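Local coordinates for rieske iron-sulfur protein soxF (Sulfolobus acidocaldarius, PDB 1JM1) that carries a Rieske-type [2Fe-2S] cluster in its soluble domain and probably serves in electron transport in the archaeal respiratory chain, at residues A[78-83]-A[150-155]. Numbering follows the deposited sequence. Where two conformers were deposited one is given.
Sequences IKGVGP and IVILDY
Segments 78-83 and 150-155 run in roughly the same direction, their end-to-end lines 31° apart. Ile78 CA and Ile152 CA are 7.2 Å apart. The backbone moves out at Lys79-Gly80, leaving room for two waters, and closes in again until Gly82 CA is 5.7 Å from Tyr155 CA. Tyr155, chi1 t, sets one face of its ring against Gly82 CA, 3.7 Å from the centroid and 12° off the normal, a CH-pi contact. Gly82 has phi/psi 90/178. There a CB would jam against Val81 O and clash with Pro83 CD, so glycine is required. Pro83 CD lies 3.9 Å from Tyr155 CZ. Val81, chi1 m, points toward the strand. Its CB is 3.8 Å from Tyr155 CB, and Val81 CG2 is 3.9 Å from Leu153 CD1. Within the Rieske domain, away from the cluster, the contact joins the end of strand 77-79 and the loop after it to 150-155. Strand 151-155 pairs antiparallel with 161-167, and Val151 also bonds Ala89. Ile78, m at both chi angles, packs CG1 3.9 Å from Ile150 CD1. Water 1 is within hydrogen-bonding reach of Lys79 O (2.8 Å) and Leu153 O (3.2 Å). Leu153 N donates to water 2 (2.9 Å).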
# COMPACT_ATOMS: atom_id res chain seq x y z
N ILE A 78 3.68 -4.59 10.94
CA ILE A 78 2.43 -3.97 10.53
C ILE A 78 1.33 -5.00 10.73
O ILE A 78 1.37 -6.07 10.11
CB ILE A 78 2.49 -3.49 9.09
CG1 ILE A 78 3.63 -2.52 8.84
CG2 ILE A 78 1.12 -2.87 8.68
CD1 ILE A 78 3.64 -1.38 9.58
N LYS A 79 0.38 -4.68 11.58
CA LYS A 79 -0.76 -5.59 11.78
C LYS A 79 -1.83 -5.29 10.77
O LYS A 79 -2.17 -4.13 10.49
CB LYS A 79 -1.33 -5.42 13.21
CG LYS A 79 -0.29 -6.01 14.29
CD LYS A 79 -0.84 -6.20 15.63
CE LYS A 79 0.15 -6.91 16.57
NZ LYS A 79 1.49 -6.31 16.36
N GLY A 80 -2.42 -6.34 10.21
CA GLY A 80 -3.57 -6.19 9.36
C GLY A 80 -4.75 -5.69 10.18
O GLY A 80 -4.87 -6.01 11.38
N VAL A 81 -5.64 -4.94 9.55
CA VAL A 81 -6.73 -4.33 10.28
C VAL A 81 -8.10 -4.88 9.84
O VAL A 81 -8.24 -5.58 8.83
CB VAL A 81 -6.71 -2.78 10.18
CG1 VAL A 81 -5.36 -2.26 10.66
CG2 VAL A 81 -7.06 -2.29 8.79
N GLY A 82 -9.09 -4.51 10.66
CA GLY A 82 -10.46 -4.94 10.49
C GLY A 82 -10.74 -6.21 11.22
O GLY A 82 -9.85 -6.82 11.84
N PRO A 83 -11.99 -6.69 11.17
CA PRO A 83 -12.39 -7.85 12.01
C PRO A 83 -11.64 -9.13 11.67
O PRO A 83 -11.62 -9.99 12.53
CB PRO A 83 -13.90 -8.00 11.72
CG PRO A 83 -14.29 -6.70 11.17
CD PRO A 83 -13.14 -6.09 10.48
N ILE A 150 4.73 1.03 2.96
CA ILE A 150 3.48 0.63 3.58
C ILE A 150 2.78 1.86 4.13
O ILE A 150 3.39 2.71 4.76
CB ILE A 150 3.73 -0.41 4.71
CG1 ILE A 150 4.31 -1.68 4.10
CG2 ILE A 150 2.48 -0.68 5.52
CD1 ILE A 150 4.87 -2.66 5.14
N VAL A 151 1.46 1.91 3.91
CA VAL A 151 0.59 2.89 4.52
C VAL A 151 0.02 2.24 5.80
O VAL A 151 -0.64 1.20 5.74
CB VAL A 151 -0.52 3.31 3.57
CG1 VAL A 151 -1.47 4.31 4.29
CG2 VAL A 151 0.06 3.92 2.31
N ILE A 152 0.33 2.85 6.92
CA ILE A 152 -0.12 2.35 8.23
C ILE A 152 -1.61 2.68 8.37
O ILE A 152 -2.02 3.81 8.12
CB ILE A 152 0.74 2.94 9.34
CG1 ILE A 152 2.22 2.67 9.05
CG2 ILE A 152 0.27 2.40 10.70
CD1 ILE A 152 3.06 3.63 9.89
N LEU A 153 -2.39 1.67 8.76
CA LEU A 153 -3.81 1.78 8.92
C LEU A 153 -4.22 1.65 10.36
O LEU A 153 -3.55 1.00 11.17
CB LEU A 153 -4.51 0.68 8.10
CG LEU A 153 -4.22 0.64 6.61
CD1 LEU A 153 -4.94 -0.55 5.98
CD2 LEU A 153 -4.62 1.95 5.92
N ASP A 154 -5.38 2.21 10.67
CA ASP A 154 -6.04 2.10 11.97
C ASP A 154 -7.52 1.82 11.69
O ASP A 154 -8.20 2.63 11.01
CB ASP A 154 -5.85 3.35 12.78
CG ASP A 154 -6.42 3.29 14.18
OD1 ASP A 154 -6.61 2.19 14.69
OD2 ASP A 154 -6.55 4.36 14.81
N TYR A 155 -8.09 0.80 12.26
CA TYR A 155 -9.49 0.46 12.15
C TYR A 155 -10.20 0.91 13.44
O TYR A 155 -9.81 0.53 14.54
CB TYR A 155 -9.61 -1.07 11.94
CG TYR A 155 -11.00 -1.61 12.02
CD1 TYR A 155 -11.93 -1.45 10.97
CD2 TYR A 155 -11.41 -2.33 13.10
CE1 TYR A 155 -13.20 -2.00 11.05
CE2 TYR A 155 -12.68 -2.86 13.19
CZ TYR A 155 -13.59 -2.66 12.20
OH TYR A 155 -14.90 -3.12 12.24
O HOH W 1 -2.23 -1.76 12.07
O HOH W 2 -1.51 -0.82 9.99